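Local atomic coordinates of charybdin (Charybdis maritima, PDB entry 2B7U), a protein that belongs to the ribosome-inactivating protein family and folds as a single chain of mixed helices and strands. Residues S206-K211 with D234-F239. Sequence-based numbering, arbitrary orientation.
Sequences SFMILK and DELLNF
I209 of helix 202-214 pushes its side chain between L236 and L237 of the short helix 233-237, an apolar helix-to-helix contact in the C-terminal part of the ribosome-inactivating protein fold. The two backbones come nearest at I209 and L237, whose CA atoms lie 6.7 Å apart, close enough for the isoleucine to reach the opposite main chain. Its two branches divide the work. CG2, anti to the backbone N of I209, meets L237 CD1 at 4.0 Å, and the side chains of these two residues lie roughly at right angles. CG1, anti to the carbonyl carbon (chi1 -69°), instead packs against L236 CD2 at 4.1 Å and carries CD1 onward to the helix backbone. L236 slants across I209, and its CD2 also faces the thioether of M208, with SD 4.2 Å away. All four side chains are buried, and the contacts between them are all apolar. Neighbouring strands add to the packing: L40 touches both I209 and L237, while I225 and I230 of the hairpin preceding helix 233-237 touch L236. The terminal methyl CD1 of I209 ends against the backbone, 3.8 Å from L237 CA and 3.9 Å from L237 N.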
ATOM      1  N   SER A 206      10.606   7.502   4.531  1.00 11.74           N
ATOM      2  CA  SER A 206      10.974   6.385   5.414  1.00 11.34           C
ATOM      3  C   SER A 206      12.478   6.382   5.624  1.00 11.65           C
ATOM      4  O   SER A 206      12.932   6.202   6.747  1.00 12.43           O
ATOM      5  CB  SER A 206      10.539   5.053   4.819  1.00 11.72           C
ATOM      6  OG  SER A 206       9.119   4.945   4.840  1.00 11.76           O
ATOM      7  N   PHE A 207      13.224   6.550   4.541  1.00 12.04           N
ATOM      8  CA  PHE A 207      14.677   6.565   4.622  1.00 12.40           C
ATOM      9  C   PHE A 207      15.163   7.714   5.488  1.00 12.64           C
ATOM     10  O   PHE A 207      16.038   7.546   6.356  1.00 11.62           O
ATOM     11  CB  PHE A 207      15.299   6.695   3.233  1.00 13.18           C
ATOM     12  CG  PHE A 207      16.797   6.710   3.268  1.00 14.11           C
ATOM     13  CD1 PHE A 207      17.476   7.910   3.247  1.00 17.04           C
ATOM     14  CD2 PHE A 207      17.504   5.518   3.412  1.00 17.20           C
ATOM     15  CE1 PHE A 207      18.871   7.932   3.331  1.00 17.76           C
ATOM     16  CE2 PHE A 207      18.895   5.538   3.481  1.00 18.09           C
ATOM     17  CZ  PHE A 207      19.558   6.745   3.438  1.00 17.42           C
ATOM     18  N   MET A 208      14.642   8.922   5.241  1.00 12.61           N
ATOM     19  CA  MET A 208      15.073  10.077   6.053  1.00 13.56           C
ATOM     20  C   MET A 208      14.868   9.846   7.550  1.00 12.64           C
ATOM     21  O   MET A 208      15.691  10.241   8.399  1.00 13.55           O
ATOM     22  CB  MET A 208      14.310  11.359   5.678  1.00 14.72           C
ATOM     23  CG  MET A 208      14.546  11.841   4.310  1.00 16.05           C
ATOM     24  SD  MET A 208      13.420  13.223   3.956  1.00 17.91           S
ATOM     25  CE  MET A 208      13.667  13.293   2.215  1.00 20.98           C
ATOM     26  N   ILE A 209      13.729   9.262   7.891  1.00 11.26           N
ATOM     27  CA  ILE A 209      13.350   9.009   9.297  1.00 11.06           C
ATOM     28  C   ILE A 209      14.275   7.968   9.921  1.00 11.39           C
ATOM     29  O   ILE A 209      14.845   8.216  10.992  1.00 11.04           O
ATOM     30  CB  ILE A 209      11.892   8.576   9.390  1.00 12.27           C
ATOM     31  CG1 ILE A 209      10.991   9.775   9.031  1.00 10.75           C
ATOM     32  CG2 ILE A 209      11.546   8.052  10.788  1.00 13.30           C
ATOM     33  CD1 ILE A 209       9.619   9.348   8.645  1.00 14.37           C
ATOM     34  N   LEU A 210      14.473   6.829   9.264  1.00 11.46           N
ATOM     35  CA  LEU A 210      15.325   5.795   9.848  1.00 11.52           C
ATOM     36  C   LEU A 210      16.800   6.204   9.825  1.00 12.33           C
ATOM     37  O   LEU A 210      17.536   5.892  10.747  1.00 12.70           O
ATOM     38  CB  LEU A 210      15.141   4.471   9.135  1.00 12.40           C
ATOM     39  CG  LEU A 210      13.772   3.848   9.313  1.00 13.14           C
ATOM     40  CD1 LEU A 210      13.773   2.461   8.722  1.00 15.23           C
ATOM     41  CD2 LEU A 210      13.366   3.796  10.787  1.00 14.36           C
ATOM     42  N   LYS A 211      17.237   6.899   8.782  1.00 11.18           N
ATOM     43  CA  LYS A 211      18.639   7.334   8.751  1.00 12.11           C
ATOM     44  C   LYS A 211      18.866   8.378   9.840  1.00 11.34           C
ATOM     45  O   LYS A 211      19.944   8.388  10.486  1.00 12.52           O
ATOM     46  CB  LYS A 211      19.060   7.802   7.340  1.00 13.43           C
ATOM     47  CG  LYS A 211      20.560   7.745   7.127  1.00 16.17           C
ATOM     48  CD  LYS A 211      21.095   6.364   6.921  1.00 16.35           C
ATOM     49  CE  LYS A 211      22.598   6.410   6.674  1.00 17.95           C
ATOM     50  NZ  LYS A 211      23.173   5.065   6.517  1.00 19.63           N
ATOM     51  N   ASP A 234      11.129  13.877  13.561  1.00 18.28           N
ATOM     52  CA  ASP A 234      10.007  13.583  14.454  1.00 20.27           C
ATOM     53  C   ASP A 234       8.679  14.073  13.876  1.00 19.53           C
ATOM     54  O   ASP A 234       7.664  13.362  13.909  1.00 20.12           O
ATOM     55  CB  ASP A 234      10.212  14.219  15.825  1.00 21.75           C
ATOM     56  CG  ASP A 234       9.111  13.869  16.799  1.00 26.30           C
ATOM     57  OD1 ASP A 234       8.766  14.716  17.654  1.00 34.57           O
ATOM     58  OD2 ASP A 234       8.587  12.745  16.715  1.00 33.78           O
ATOM     59  N   GLU A 235       8.683  15.282  13.328  1.00 18.36           N
ATOM     60  CA  GLU A 235       7.465  15.850  12.768  1.00 18.83           C
ATOM     61  C   GLU A 235       7.074  15.101  11.510  1.00 16.66           C
ATOM     62  O   GLU A 235       5.895  14.902  11.246  1.00 17.43           O
ATOM     63  CB  GLU A 235       7.644  17.321  12.435  1.00 18.57           C
ATOM     64  CG  GLU A 235       7.774  18.229  13.602  1.00 22.55           C
ATOM     65  CD  GLU A 235       8.213  19.606  13.144  1.00 23.98           C
ATOM     66  OE1 GLU A 235       7.361  20.528  13.109  1.00 33.60           O
ATOM     67  OE2 GLU A 235       9.400  19.756  12.786  1.00 30.39           O
ATOM     68  N   LEU A 236       8.062  14.679  10.734  1.00 14.19           N
ATOM     69  CA  LEU A 236       7.754  13.925   9.507  1.00 13.42           C
ATOM     70  C   LEU A 236       7.129  12.565   9.844  1.00 13.58           C
ATOM     71  O   LEU A 236       6.168  12.100   9.191  1.00 13.65           O
ATOM     72  CB  LEU A 236       9.010  13.781   8.670  1.00 13.78           C
ATOM     73  CG  LEU A 236       8.828  13.199   7.278  1.00 14.58           C
ATOM     74  CD1 LEU A 236       7.911  14.089   6.402  1.00 15.29           C
ATOM     75  CD2 LEU A 236      10.139  13.013   6.636  1.00 13.34           C
ATOM     76  N   LEU A 237       7.671  11.920  10.882  1.00 13.79           N
ATOM     77  CA  LEU A 237       7.202  10.596  11.292  1.00 14.55           C
ATOM     78  C   LEU A 237       5.700  10.584  11.645  1.00 14.07           C
ATOM     79  O   LEU A 237       5.017   9.586  11.440  1.00 14.42           O
ATOM     80  CB  LEU A 237       8.049  10.069  12.468  1.00 14.73           C
ATOM     81  CG  LEU A 237       7.686   8.673  12.980  1.00 15.54           C
ATOM     82  CD1 LEU A 237       7.743   7.620  11.860  1.00 15.85           C
ATOM     83  CD2 LEU A 237       8.587   8.301  14.163  1.00 16.91           C
ATOM     84  N   ASN A 238       5.200  11.714  12.149  1.00 15.22           N
ATOM     85  CA  ASN A 238       3.786  11.861  12.513  1.00 16.14           C
ATOM     86  C   ASN A 238       2.855  11.633  11.327  1.00 15.19           C
ATOM     87  O   ASN A 238       1.680  11.245  11.513  1.00 16.97           O
ATOM     88  CB  ASN A 238       3.532  13.253  13.080  1.00 17.14           C
ATOM     89  CG  ASN A 238       4.025  13.438  14.519  1.00 21.92           C
ATOM     90  OD1 ASN A 238       4.125  14.583  14.981  1.00 29.15           O
ATOM     91  ND2 ASN A 238       4.323  12.338  15.238  1.00 23.62           N
ATOM     92  N   PHE A 239       3.350  11.850  10.108  1.00 13.12           N
ATOM     93  CA  PHE A 239       2.550  11.576   8.900  1.00 12.84           C
ATOM     94  C   PHE A 239       2.449  10.097   8.550  1.00 12.29           C
ATOM     95  O   PHE A 239       1.508   9.700   7.850  1.00 13.21           O
ATOM     96  CB  PHE A 239       3.134  12.313   7.684  1.00 13.90           C
ATOM     97  CG  PHE A 239       2.948  13.796   7.732  1.00 14.24           C
ATOM     98  CD1 PHE A 239       3.819  14.590   8.464  1.00 15.46           C
ATOM     99  CD2 PHE A 239       1.878  14.398   7.067  1.00 13.96           C
ATOM    100  CE1 PHE A 239       3.647  15.981   8.527  1.00 16.90           C
ATOM    101  CE2 PHE A 239       1.710  15.793   7.113  1.00 16.15           C
ATOM    102  CZ  PHE A 239       2.609  16.573   7.853  1.00 16.12           C
TER